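PDB 3QH6: CT296 from Chlamydia trachomatis, which is of unknown function but structurally resembles Fe(II) 2-oxoglutarate-dependent enzymes of the cupin class. Local coordinates for residues Arg94-Gln99 and Ala145-Phe150; Asn60-Leu65 and Val90-Asp95; Glu102-Asp107 and Leu126-Glu131; Ser30-Leu35 and Leu115-Glu120. All coordinates share one frame; numbering follows the deposited sequence. Where two conformers were deposited one is given.

Contact 1: residues Arg94-Gln99 and Ala145-Phe150; sequences RDLWVQ and AIILRF
With CG1 anti to the backbone N (chi1 -179°), Ile147 sets its CG2 in the crowded position between backbone N and carbonyl carbon, where it presses on Leu96, whose CG is likewise anti. Leu96 CB and Ile147 CG2 are 3.4 Å apart, tighter than ordinary carbon packing. The strands run antiparallel, residues 91-98 forming one margin of the five-stranded sheet, in keeping with a cupin-like fold. Leu96 and Ile147 exchange both backbone bonds, Leu96 N to Ile147 O at 3.0 Å and Ile147 N to Leu96 O at 2.9 Å. Val98 and Ala145 pair similarly, the Val98 N to Ala145 O bond being 2.8 Å and nearly straight (168°). The non-hydrogen-bonded pairs are Trp97-Ile146, between these two, and Asp95-Leu148, between Leu96-Ile147 and Arg94-Arg149, where Arg149 N bonds Arg94 O. Their side chains occupy the sheet face packed by helix 66-75, which touches Ile146 and Leu148. The Trp97 ring turns its edge to the strand, CD1 lying 3.2 Å from Ala145 O, while NE1 bonds Thr144 OG1. On the other face, Arg149 bends at chi2 (-63°) and lays its guanidinium over Ile147, two residues back, with CG1 3.5 Å above the plane and over its centre. Ser112 and Leu105 bind its terminal nitrogens. Arg94 meets it only at the base, CB to CG of Arg149 at 3.8 Å, and the two ends diverge. The like charges, NE of Arg94 and NE of Arg149 5.7 Å apart, are probably made tolerable by Asp107, salt-bridged to Arg94 and a long, weak partner of Arg149.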
loop_
_atom_site.group_PDB
_atom_site.type_symbol
_atom_site.label_atom_id
_atom_site.label_comp_id
_atom_site.label_asym_id
_atom_site.label_seq_id
_atom_site.Cartn_x
_atom_site.Cartn_y
_atom_site.Cartn_z
ATOM N N ARG A 94 -1.608 7.833 -7.983
ATOM C CA ARG A 94 -0.259 8.335 -7.701
ATOM C C ARG A 94 0.463 7.318 -6.859
ATOM O O ARG A 94 -0.182 6.544 -6.149
ATOM C CB ARG A 94 -0.335 9.655 -6.901
ATOM C CG ARG A 94 -0.855 10.839 -7.724
ATOM C CD ARG A 94 -0.912 12.128 -6.855
ATOM N NE ARG A 94 -1.947 12.049 -5.832
ATOM C CZ ARG A 94 -3.244 12.222 -6.074
ATOM N NH1 ARG A 94 -3.652 12.458 -7.311
ATOM N NH2 ARG A 94 -4.140 12.147 -5.092
ATOM N N ASP A 95 1.793 7.309 -6.903
ATOM C CA ASP A 95 2.527 6.482 -5.952
ATOM C C ASP A 95 3.890 7.105 -5.604
ATOM O O ASP A 95 4.317 8.065 -6.228
ATOM C CB ASP A 95 2.650 5.055 -6.487
ATOM C CG ASP A 95 3.701 4.918 -7.534
ATOM O OD1 ASP A 95 4.829 5.407 -7.305
ATOM O OD2 ASP A 95 3.392 4.322 -8.582
ATOM N N LEU A 96 4.553 6.592 -4.580
ATOM C CA LEU A 96 5.878 7.108 -4.241
ATOM C C LEU A 96 6.651 5.980 -3.601
ATOM O O LEU A 96 6.174 5.348 -2.662
ATOM C CB LEU A 96 5.775 8.288 -3.256
ATOM C CG LEU A 96 7.080 8.957 -2.792
ATOM C CD1 LEU A 96 7.777 9.725 -3.902
ATOM C CD2 LEU A 96 6.836 9.898 -1.613
ATOM N N TRP A 97 7.853 5.729 -4.086
ATOM C CA TRP A 97 8.695 4.714 -3.472
ATOM C C TRP A 97 9.532 5.402 -2.406
ATOM O O TRP A 97 10.281 6.311 -2.714
ATOM C CB TRP A 97 9.594 4.134 -4.553
ATOM C CG TRP A 97 10.543 3.100 -4.041
ATOM C CD1 TRP A 97 10.297 2.157 -3.106
ATOM C CD2 TRP A 97 11.894 2.911 -4.477
ATOM N NE1 TRP A 97 11.433 1.368 -2.923
ATOM C CE2 TRP A 97 12.420 1.824 -3.755
ATOM C CE3 TRP A 97 12.710 3.566 -5.407
ATOM C CZ2 TRP A 97 13.726 1.380 -3.928
ATOM C CZ3 TRP A 97 14.003 3.128 -5.575
ATOM C CH2 TRP A 97 14.501 2.038 -4.836
ATOM N N VAL A 98 9.399 4.998 -1.148
ATOM C CA VAL A 98 10.022 5.766 -0.057
ATOM C C VAL A 98 11.013 4.898 0.728
ATOM O O VAL A 98 10.801 3.690 0.899
ATOM C CB VAL A 98 8.976 6.349 0.919
ATOM C CG1 VAL A 98 8.074 7.378 0.219
ATOM C CG2 VAL A 98 8.146 5.258 1.527
ATOM N N GLN A 99 12.097 5.524 1.178
ATOM C CA GLN A 99 13.061 4.889 2.075
ATOM C C GLN A 99 12.696 5.142 3.564
ATOM O O GLN A 99 12.985 4.322 4.433
ATOM C CB GLN A 99 14.473 5.419 1.764
ATOM C CG GLN A 99 15.453 5.350 2.921
ATOM C CD GLN A 99 15.543 3.966 3.534
ATOM O OE1 GLN A 99 15.651 2.963 2.823
ATOM N NE2 GLN A 99 15.485 3.901 4.864
ATOM N N ALA A 145 9.468 1.050 1.135
ATOM C CA ALA A 145 8.046 0.840 1.043
ATOM C C ALA A 145 7.536 1.642 -0.131
ATOM O O ALA A 145 8.243 2.502 -0.670
ATOM C CB ALA A 145 7.364 1.273 2.344
ATOM N N ILE A 146 6.312 1.356 -0.544
ATOM C CA ILE A 146 5.700 2.150 -1.603
ATOM C C ILE A 146 4.335 2.623 -1.116
ATOM O O ILE A 146 3.576 1.855 -0.525
ATOM C CB ILE A 146 5.618 1.375 -2.961
ATOM C CG1 ILE A 146 5.108 2.292 -4.087
ATOM C CG2 ILE A 146 4.749 0.078 -2.879
ATOM C CD1 ILE A 146 5.232 1.623 -5.448
ATOM N N ILE A 147 4.073 3.924 -1.255
ATOM C CA ILE A 147 2.784 4.452 -0.882
ATOM C C ILE A 147 1.958 4.559 -2.148
ATOM O O ILE A 147 2.429 5.045 -3.171
ATOM C CB ILE A 147 2.887 5.828 -0.158
ATOM C CG1 ILE A 147 1.488 6.308 0.217
ATOM C CG2 ILE A 147 3.629 6.870 -1.001
ATOM C CD1 ILE A 147 1.002 5.718 1.552
ATOM N N LEU A 148 0.733 4.064 -2.068
ATOM C CA LEU A 148 -0.155 3.964 -3.219
ATOM C C LEU A 148 -1.349 4.831 -2.910
ATOM O O LEU A 148 -1.947 4.666 -1.861
ATOM C CB LEU A 148 -0.631 2.509 -3.361
ATOM C CG LEU A 148 0.506 1.495 -3.570
ATOM C CD1 LEU A 148 -0.023 0.072 -3.395
ATOM C CD2 LEU A 148 1.125 1.696 -4.942
ATOM N N ARG A 149 -1.701 5.743 -3.808
ATOM C CA ARG A 149 -2.808 6.636 -3.564
ATOM C C ARG A 149 -3.994 6.228 -4.409
ATOM O O ARG A 149 -3.894 6.201 -5.632
ATOM C CB ARG A 149 -2.408 8.084 -3.921
ATOM C CG ARG A 149 -1.081 8.559 -3.341
ATOM C CD ARG A 149 -1.112 8.571 -1.802
ATOM N NE ARG A 149 0.060 9.288 -1.297
ATOM C CZ ARG A 149 0.237 9.659 -0.044
ATOM N NH1 ARG A 149 -0.695 9.387 0.855
ATOM N NH2 ARG A 149 1.342 10.331 0.304
ATOM N N PHE A 150 -5.162 6.046 -3.790
ATOM C CA PHE A 150 -6.326 5.577 -4.560
ATOM C C PHE A 150 -7.424 6.617 -4.563
ATOM O O PHE A 150 -7.744 7.156 -3.520
ATOM C CB PHE A 150 -6.888 4.261 -3.979
ATOM C CG PHE A 150 -5.960 3.095 -4.125
ATOM C CD1 PHE A 150 -5.984 2.305 -5.270
ATOM C CD2 PHE A 150 -5.020 2.809 -3.150
ATOM C CE1 PHE A 150 -5.081 1.215 -5.418
ATOM C CE2 PHE A 150 -4.145 1.732 -3.304
ATOM C CZ PHE A 150 -4.176 0.952 -4.431
#

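Contact 2: residues Asn60-Leu65 and Val90-Asp95; sequences NVHRTL and VALVRD
A short 3-10 turn, residues 61-63, presents its first N-H groups to the carboxylate of Asp95 on strand 91-98. Val61 N gives a bond of 2.8 Å to Asp95 OD1, and His62 N one of 2.9 Å to Asp95 OD2; each oxygen uses its syn lone pair. OD2 takes a second donor, His62 ND1 at 2.8 Å, which reaches it from above the carboxylate plane although the oxygen lies in the plane of the imidazole. In this His-carboxylate hydrogen bond the two planes stand 72° apart; the carboxylate would tend to favour a protonated His62. Both side chains hold their CG in the crowded position between backbone N and carbonyl carbon (chi1 71° for His62, 78° for Asp95). The turn thereby docks the loop between helices 29-42 and 66-75 onto the sheet's marginal strand. Asn60 adds two bonds to the backbone of Asp95: its N meets Asp95 O at 2.9 Å from above the carbonyl plane, and its OD1 accepts Asp95 N in plane at 3.1 Å. Apolar contact comes from Leu92, whose CD2 approaches the His62 ring tip to tip and lies over one face, 4.1 Å from the centroid, with Arg63 CG over the opposite face.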
loop_
_atom_site.group_PDB
_atom_site.type_symbol
_atom_site.label_atom_id
_atom_site.label_comp_id
_atom_site.label_asym_id
_atom_site.label_seq_id
_atom_site.Cartn_x
_atom_site.Cartn_y
_atom_site.Cartn_z
ATOM N N ASN A 60 5.499 8.147 -8.864
ATOM C CA ASN A 60 4.727 7.492 -9.913
ATOM C C ASN A 60 5.542 6.420 -10.614
ATOM O O ASN A 60 5.639 6.381 -11.845
ATOM C CB ASN A 60 4.176 8.541 -10.880
ATOM C CG ASN A 60 3.253 9.528 -10.173
ATOM O OD1 ASN A 60 2.580 9.171 -9.196
ATOM N ND2 ASN A 60 3.236 10.779 -10.639
ATOM N N VAL A 61 6.130 5.533 -9.826
ATOM C CA VAL A 61 6.914 4.445 -10.426
ATOM C C VAL A 61 6.038 3.415 -11.166
ATOM O O VAL A 61 6.556 2.631 -11.953
ATOM C CB VAL A 61 7.822 3.755 -9.390
ATOM C CG1 VAL A 61 8.856 4.761 -8.870
ATOM C CG2 VAL A 61 7.000 3.155 -8.242
ATOM N N HIS A 62 4.719 3.435 -10.958
ATOM C CA HIS A 62 3.855 2.567 -11.750
ATOM C C HIS A 62 3.879 2.932 -13.227
ATOM O O HIS A 62 3.542 2.097 -14.072
ATOM C CB HIS A 62 2.413 2.540 -11.274
ATOM C CG HIS A 62 1.653 3.800 -11.535
ATOM N ND1 HIS A 62 1.788 4.929 -10.747
ATOM C CD2 HIS A 62 0.736 4.110 -12.479
ATOM C CE1 HIS A 62 0.990 5.877 -11.203
ATOM N NE2 HIS A 62 0.353 5.411 -12.263
ATOM N N ARG A 63 4.254 4.164 -13.570
ATOM C CA ARG A 63 4.339 4.517 -14.998
ATOM C C ARG A 63 5.553 3.849 -15.660
ATOM O O ARG A 63 5.686 3.829 -16.891
ATOM C CB ARG A 63 4.433 6.044 -15.163
ATOM C CG ARG A 63 3.177 6.796 -14.760
ATOM C CD ARG A 63 3.358 8.302 -14.988
ATOM N NE ARG A 63 3.436 8.632 -16.417
ATOM C CZ ARG A 63 2.374 8.865 -17.194
ATOM N NH1 ARG A 63 1.147 8.811 -16.688
ATOM N NH2 ARG A 63 2.531 9.160 -18.483
ATOM N N THR A 64 6.439 3.285 -14.845
ATOM C CA THR A 64 7.679 2.734 -15.399
ATOM C C THR A 64 7.820 1.238 -15.246
ATOM O O THR A 64 8.538 0.594 -16.023
ATOM C CB THR A 64 8.898 3.404 -14.770
ATOM O OG1 THR A 64 8.889 4.796 -15.130
ATOM C CG2 THR A 64 10.188 2.747 -15.274
ATOM N N LEU A 65 7.140 0.676 -14.259
ATOM C CA LEU A 65 7.248 -0.763 -13.972
ATOM C C LEU A 65 5.860 -1.386 -13.854
ATOM O O LEU A 65 5.032 -0.889 -13.087
ATOM C CB LEU A 65 7.960 -0.959 -12.622
ATOM C CG LEU A 65 9.337 -0.320 -12.475
ATOM C CD1 LEU A 65 9.973 -0.735 -11.158
ATOM C CD2 LEU A 65 10.216 -0.730 -13.648
ATOM N N VAL A 90 -12.438 2.740 -6.747
ATOM C CA VAL A 90 -11.300 3.623 -6.709
ATOM C C VAL A 90 -10.258 3.044 -7.654
ATOM O O VAL A 90 -10.359 1.864 -8.077
ATOM C CB VAL A 90 -10.718 3.732 -5.290
ATOM C CG1 VAL A 90 -11.812 4.111 -4.273
ATOM C CG2 VAL A 90 -10.015 2.431 -4.902
ATOM N N ALA A 91 -9.259 3.851 -7.996
ATOM C CA ALA A 91 -8.166 3.409 -8.877
ATOM C C ALA A 91 -6.869 4.050 -8.433
ATOM O O ALA A 91 -6.886 5.093 -7.819
ATOM C CB ALA A 91 -8.464 3.791 -10.333
ATOM N N LEU A 92 -5.742 3.421 -8.741
ATOM C CA LEU A 92 -4.441 3.990 -8.418
ATOM C C LEU A 92 -4.210 5.247 -9.247
ATOM O O LEU A 92 -4.320 5.193 -10.468
ATOM C CB LEU A 92 -3.342 2.955 -8.705
ATOM C CG LEU A 92 -1.924 3.410 -8.380
ATOM C CD1 LEU A 92 -1.719 3.481 -6.897
ATOM C CD2 LEU A 92 -0.880 2.449 -9.005
ATOM N N VAL A 93 -3.885 6.370 -8.597
ATOM C CA VAL A 93 -3.668 7.641 -9.302
ATOM C C VAL A 93 -2.240 8.174 -9.101
ATOM O O VAL A 93 -1.723 8.897 -9.948
ATOM C CB VAL A 93 -4.708 8.725 -8.888
ATOM C CG1 VAL A 93 -6.105 8.312 -9.369
ATOM C CG2 VAL A 93 -4.688 9.004 -7.338
ATOM N N ARG A 94 -1.608 7.833 -7.983
ATOM C CA ARG A 94 -0.259 8.335 -7.701
ATOM C C ARG A 94 0.463 7.318 -6.859
ATOM O O ARG A 94 -0.182 6.544 -6.149
ATOM C CB ARG A 94 -0.335 9.655 -6.901
ATOM C CG ARG A 94 -0.855 10.839 -7.724
ATOM C CD ARG A 94 -0.912 12.128 -6.855
ATOM N NE ARG A 94 -1.947 12.049 -5.832
ATOM C CZ ARG A 94 -3.244 12.222 -6.074
ATOM N NH1 ARG A 94 -3.652 12.458 -7.311
ATOM N NH2 ARG A 94 -4.140 12.147 -5.092
ATOM N N ASP A 95 1.793 7.309 -6.903
ATOM C CA ASP A 95 2.527 6.482 -5.952
ATOM C C ASP A 95 3.890 7.105 -5.604
ATOM O O ASP A 95 4.317 8.065 -6.228
ATOM C CB ASP A 95 2.650 5.055 -6.487
ATOM C CG ASP A 95 3.701 4.918 -7.534
ATOM O OD1 ASP A 95 4.829 5.407 -7.305
ATOM O OD2 ASP A 95 3.392 4.322 -8.582
#

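Contact 3: residues Glu102-Asp107 and Leu126-Glu131; sequences EEILFD and LFFSGE
The loop between strands 91-98 and 111-116 runs across the end of strand 125-128, at 95° to the chain that leaves it, on one side of the antiparallel sheet. No direct hydrogen bond joins the two segments; two waters supply the polar links, both through Gly130. Water 1 donates to Leu105 O at 2.9 Å and to Gly130 O at 2.7 Å, bridging the two carbonyls; Leu105 O also accepts from Arg149 NH2. This water also lies in plane at the edge of the Phe128 ring. Water 2 accepts from Gly130 N at 2.8 Å and donates to Asp107 O at 2.7 Å. The carboxylate of Asp107 itself turns elsewhere, to a salt bridge with Arg94. Gly130 has positive phi (73°), and its two peptide groups deliver the N-H and the C=O to different waters. The remaining contacts are van der Waals. Inside, Ile104 CG2 comes to 4.4 Å from Phe128 CZ, at a ring that also makes a T-shaped (edge-to-face) stack with Tyr132. At the outer end, Phe106, with CG anti to the backbone N (chi1 179°), extends its ring along the chain of Gly130 and Glu131, CE1 lying 3.9 Å from Gly130 CA. Glu131 crosses Phe106 at about a right angle and bends at chi2, so that its CG rests 3.7 Å from Phe106 CD1 and its carboxylate end lies by Phe106 CB, OE2 to CB 3.7 Å.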
loop_
_atom_site.group_PDB
_atom_site.type_symbol
_atom_site.label_atom_id
_atom_site.label_comp_id
_atom_site.label_asym_id
_atom_site.label_seq_id
_atom_site.Cartn_x
_atom_site.Cartn_y
_atom_site.Cartn_z
ATOM N N GLU A 102 9.017 9.580 6.851
ATOM C CA GLU A 102 8.890 11.022 6.842
ATOM C C GLU A 102 8.618 11.543 5.436
ATOM O O GLU A 102 8.221 12.702 5.247
ATOM C CB GLU A 102 10.179 11.653 7.380
ATOM C CG GLU A 102 10.389 11.474 8.889
ATOM C CD GLU A 102 10.882 10.077 9.277
ATOM O OE1 GLU A 102 11.400 9.341 8.405
ATOM O OE2 GLU A 102 10.748 9.710 10.465
ATOM N N GLU A 103 8.834 10.680 4.446
ATOM C CA GLU A 103 8.711 11.069 3.041
ATOM C C GLU A 103 7.253 10.982 2.595
ATOM O O GLU A 103 6.858 11.496 1.539
ATOM C CB GLU A 103 9.632 10.180 2.187
ATOM C CG GLU A 103 11.118 10.547 2.356
ATOM C CD GLU A 103 12.072 9.564 1.703
ATOM O OE1 GLU A 103 11.675 8.405 1.448
ATOM O OE2 GLU A 103 13.231 9.957 1.448
ATOM N N ILE A 104 6.438 10.362 3.430
ATOM C CA ILE A 104 5.025 10.174 3.135
ATOM C C ILE A 104 4.277 11.403 3.588
ATOM O O ILE A 104 3.986 11.555 4.781
ATOM C CB ILE A 104 4.469 8.967 3.921
ATOM C CG1 ILE A 104 5.318 7.726 3.653
ATOM C CG2 ILE A 104 2.993 8.735 3.582
ATOM C CD1 ILE A 104 4.894 6.524 4.483
ATOM N N LEU A 105 3.961 12.297 2.663
ATOM C CA LEU A 105 3.331 13.565 3.072
ATOM C C LEU A 105 1.820 13.495 2.879
ATOM O O LEU A 105 1.320 12.516 2.356
ATOM C CB LEU A 105 3.906 14.717 2.248
ATOM C CG LEU A 105 5.424 14.683 2.219
ATOM C CD1 LEU A 105 5.995 15.695 1.226
ATOM C CD2 LEU A 105 5.905 14.944 3.616
ATOM N N PHE A 106 1.092 14.533 3.286
ATOM C CA PHE A 106 -0.359 14.538 3.113
ATOM C C PHE A 106 -0.790 14.416 1.639
ATOM O O PHE A 106 -0.238 15.073 0.752
ATOM C CB PHE A 106 -0.969 15.833 3.730
ATOM C CG PHE A 106 -2.474 15.926 3.564
ATOM C CD1 PHE A 106 -3.309 15.166 4.354
ATOM C CD2 PHE A 106 -3.051 16.775 2.633
ATOM C CE1 PHE A 106 -4.685 15.232 4.207
ATOM C CE2 PHE A 106 -4.427 16.846 2.495
ATOM C CZ PHE A 106 -5.245 16.058 3.300
ATOM N N ASP A 107 -1.815 13.599 1.398
ATOM C CA ASP A 107 -2.454 13.492 0.092
ATOM C C ASP A 107 -3.939 13.365 0.373
ATOM O O ASP A 107 -4.340 12.656 1.293
ATOM C CB ASP A 107 -1.918 12.241 -0.653
ATOM C CG ASP A 107 -2.423 12.134 -2.086
ATOM O OD1 ASP A 107 -3.634 11.915 -2.272
ATOM O OD2 ASP A 107 -1.598 12.190 -3.030
ATOM N N LEU A 126 -0.617 -1.044 5.128
ATOM C CA LEU A 126 -1.455 -0.205 5.976
ATOM C C LEU A 126 -2.421 0.566 5.090
ATOM O O LEU A 126 -1.964 1.293 4.201
ATOM C CB LEU A 126 -0.559 0.778 6.787
ATOM C CG LEU A 126 -1.238 1.845 7.676
ATOM C CD1 LEU A 126 -1.978 1.192 8.852
ATOM C CD2 LEU A 126 -0.232 2.862 8.205
ATOM N N PHE A 127 -3.735 0.383 5.270
ATOM C CA PHE A 127 -4.703 1.238 4.589
ATOM C C PHE A 127 -4.948 2.425 5.517
ATOM O O PHE A 127 -5.134 2.227 6.709
ATOM C CB PHE A 127 -6.051 0.576 4.401
ATOM C CG PHE A 127 -6.045 -0.589 3.421
ATOM C CD1 PHE A 127 -5.617 -1.848 3.837
ATOM C CD2 PHE A 127 -6.516 -0.416 2.117
ATOM C CE1 PHE A 127 -5.654 -2.949 2.962
ATOM C CE2 PHE A 127 -6.549 -1.513 1.216
ATOM C CZ PHE A 127 -6.110 -2.763 1.632
ATOM N N PHE A 128 -5.018 3.640 4.989
ATOM C CA PHE A 128 -5.305 4.779 5.848
ATOM C C PHE A 128 -5.807 5.938 5.011
ATOM O O PHE A 128 -5.628 5.951 3.800
ATOM C CB PHE A 128 -4.034 5.229 6.610
ATOM C CG PHE A 128 -2.914 5.776 5.708
ATOM C CD1 PHE A 128 -2.740 7.149 5.544
ATOM C CD2 PHE A 128 -2.034 4.910 5.057
ATOM C CE1 PHE A 128 -1.724 7.646 4.735
ATOM C CE2 PHE A 128 -1.018 5.390 4.236
ATOM C CZ PHE A 128 -0.860 6.765 4.073
ATOM N N SER A 129 -6.403 6.947 5.643
ATOM C CA SER A 129 -6.689 8.144 4.881
ATOM C C SER A 129 -6.102 9.345 5.581
ATOM O O SER A 129 -5.827 9.303 6.756
ATOM C CB SER A 129 -8.191 8.297 4.592
ATOM O OG SER A 129 -8.879 8.908 5.641
ATOM N N GLY A 130 -5.891 10.413 4.839
ATOM C CA GLY A 130 -5.255 11.599 5.416
ATOM C C GLY A 130 -3.764 11.420 5.666
ATOM O O GLY A 130 -3.085 10.705 4.950
ATOM N N GLU A 131 -3.243 12.085 6.686
ATOM C CA GLU A 131 -1.800 12.011 7.014
ATOM C C GLU A 131 -1.398 10.600 7.470
ATOM O O GLU A 131 -2.187 9.895 8.096
ATOM C CB GLU A 131 -1.475 13.024 8.125
ATOM C CG GLU A 131 -1.928 14.462 7.741
ATOM C CD GLU A 131 -0.846 15.498 7.941
ATOM O OE1 GLU A 131 0.099 15.226 8.714
ATOM O OE2 GLU A 131 -0.947 16.589 7.327
HETATM O O HOH W 1 -0.772 10.831 3.489
HETATM O O HOH W 2 -6.136 10.834 2.086
#

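Contact 4: residues Ser30-Leu35 and Leu115-Glu120; sequences SDCKQL and LCLSGE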
loop_
_atom_site.group_PDB
_atom_site.type_symbol
_atom_site.label_atom_id
_atom_site.label_comp_id
_atom_site.label_asym_id
_atom_site.label_seq_id
_atom_site.Cartn_x
_atom_site.Cartn_y
_atom_site.Cartn_z
ATOM N N SER A 30 7.290 -12.437 -2.180
ATOM C CA SER A 30 8.140 -12.596 -3.361
ATOM C C SER A 30 7.846 -11.552 -4.432
ATOM O O SER A 30 8.751 -11.061 -5.098
ATOM C CB SER A 30 7.983 -14.002 -3.950
ATOM O OG SER A 30 6.614 -14.363 -4.034
ATOM N N ASP A 31 6.573 -11.217 -4.602
ATOM C CA ASP A 31 6.198 -10.115 -5.479
ATOM C C ASP A 31 6.737 -8.774 -4.975
ATOM O O ASP A 31 7.143 -7.938 -5.779
ATOM C CB ASP A 31 4.678 -10.025 -5.621
ATOM C CG ASP A 31 4.105 -11.184 -6.425
ATOM O OD1 ASP A 31 4.879 -11.820 -7.188
ATOM O OD2 ASP A 31 2.890 -11.453 -6.292
ATOM N N CYS A 32 6.738 -8.562 -3.665
ATOM C CA CYS A 32 7.300 -7.309 -3.133
ATOM C C CYS A 32 8.807 -7.166 -3.361
ATOM O O CYS A 32 9.260 -6.123 -3.808
ATOM C CB CYS A 32 6.979 -7.127 -1.654
ATOM S SG CYS A 32 5.234 -6.975 -1.374
ATOM N N LYS A 33 9.584 -8.199 -3.047
ATOM C CA LYS A 33 11.037 -8.169 -3.279
ATOM C C LYS A 33 11.412 -8.016 -4.758
ATOM O O LYS A 33 12.391 -7.341 -5.089
ATOM C CB LYS A 33 11.692 -9.455 -2.758
ATOM C CG LYS A 33 11.371 -9.792 -1.314
ATOM C CD LYS A 33 11.913 -8.754 -0.342
ATOM C CE LYS A 33 11.884 -9.284 1.083
ATOM N NZ LYS A 33 12.821 -10.417 1.261
ATOM N N GLN A 34 10.657 -8.657 -5.647
ATOM C CA GLN A 34 10.909 -8.527 -7.075
ATOM C C GLN A 34 10.719 -7.073 -7.506
ATOM O O GLN A 34 11.581 -6.504 -8.156
ATOM C CB GLN A 34 10.013 -9.472 -7.894
ATOM N N LEU A 35 9.599 -6.466 -7.123
ATOM C CA LEU A 35 9.361 -5.036 -7.374
ATOM C C LEU A 35 10.506 -4.158 -6.827
ATOM O O LEU A 35 11.040 -3.314 -7.533
ATOM C CB LEU A 35 8.028 -4.603 -6.724
ATOM C CG LEU A 35 7.572 -3.162 -6.979
ATOM C CD1 LEU A 35 7.433 -2.908 -8.471
ATOM C CD2 LEU A 35 6.270 -2.829 -6.290
ATOM N N LEU A 115 2.644 -0.117 1.409
ATOM C CA LEU A 115 3.019 -1.525 1.326
ATOM C C LEU A 115 4.509 -1.662 1.552
ATOM O O LEU A 115 5.294 -1.058 0.847
ATOM C CB LEU A 115 2.628 -2.044 -0.047
ATOM C CG LEU A 115 2.860 -3.512 -0.369
ATOM C CD1 LEU A 115 2.070 -4.464 0.540
ATOM C CD2 LEU A 115 2.442 -3.686 -1.790
ATOM N N CYS A 116 4.909 -2.425 2.555
ATOM C CA CYS A 116 6.338 -2.582 2.829
ATOM C C CYS A 116 6.942 -3.615 1.835
ATOM O O CYS A 116 6.340 -4.677 1.600
ATOM C CB CYS A 116 6.552 -2.968 4.285
ATOM S SG CYS A 116 8.291 -3.189 4.689
ATOM N N LEU A 117 8.089 -3.281 1.224
ATOM C CA LEU A 117 8.644 -4.064 0.105
ATOM C C LEU A 117 9.760 -5.014 0.541
ATOM O O LEU A 117 10.044 -5.986 -0.157
ATOM C CB LEU A 117 9.182 -3.150 -1.024
ATOM C CG LEU A 117 8.153 -2.307 -1.786
ATOM C CD1 LEU A 117 8.818 -1.564 -2.935
ATOM C CD2 LEU A 117 7.001 -3.172 -2.309
ATOM N N SER A 118 10.404 -4.726 1.671
ATOM C CA SER A 118 11.564 -5.505 2.077
ATOM C C SER A 118 11.751 -5.568 3.592
ATOM O O SER A 118 11.094 -4.844 4.357
ATOM C CB SER A 118 12.826 -4.924 1.436
ATOM O OG SER A 118 13.136 -3.658 1.994
ATOM N N GLY A 119 12.659 -6.448 4.012
ATOM C CA GLY A 119 13.002 -6.588 5.411
ATOM C C GLY A 119 12.015 -7.489 6.123
ATOM O O GLY A 119 11.219 -8.171 5.487
ATOM N N GLU A 120 12.052 -7.454 7.448
ATOM C CA GLU A 120 11.177 -8.271 8.277
ATOM C C GLU A 120 9.699 -8.119 7.929
ATOM O O GLU A 120 8.974 -9.111 7.861
ATOM C CB GLU A 120 11.399 -7.928 9.747
ATOM C CG GLU A 120 10.719 -8.874 10.705
ATOM C CD GLU A 120 11.193 -8.679 12.129
ATOM O OE1 GLU A 120 12.340 -9.086 12.424
ATOM O OE2 GLU A 120 10.428 -8.112 12.945
#
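Apolar packing carries this joint between helix 29-42 and the chain leaving strand 111-116, one of the places where helices pack on the sheet. Leu117 is the central side chain: with CG anti to its carbonyl carbon (chi1 -66°), it swings CD2 to the helix, 4.0 Å from Cys32 CB and 4.1 Å from Leu35 CD2, where Leu35 and Leu117 cross obliquely. Cys32, whose SG is anti to its own carbonyl carbon, brings its sulfur to 4.3 Å from Leu115 CG. Ile71 of helix 66-75 touches Leu35 and Leu115 beside them. Next come contacts with backbone. Cys32 SG lies 3.9 Å from Cys116 O and Cys32 CB 3.6 Å from Leu117 O, and Lys33, bent at chi2 and again at chi4, brings CD to 3.3 Å from that same Leu117 oxygen and CE to 3.9 Å from Ser118 CA. No hydrogen bond spans the segments; Ser118 OG turns instead to Glu36 OE1 and Thr144 N. Leu117 O is buried with no hydrogen-bonding partner in the model, a likely energetic cost of the close packing, only slightly eased, if at all, by the nearby CH groups of Lys33.

Overall arrangement
Contacts 1 and 2 share Arg94 and Asp95, their centres about 8 Å apart: strand 91-98 carries both, the loop at 60-65 docks on its margin, and Ile146 CD1 packs on Val61 CG2 at 3.6 Å. Contact 3 lies about 9 Å (centres) from contact 1 and is tied to it by Asp107 OD2 to Arg94 NE, 2.8 Å, and by Arg149 NH2 to Leu105 O, 3.0 Å. Contact 4 joins contact 1 through the neighbouring strand, Ile146 O to Leu115 N at 2.9 Å. Contacts 3 and 4, centres about 19 Å apart, do not touch. A bound tetraethylene glycol, probably from crystallisation, lies about 4 Å from the side chains of Arg94 and Phe106.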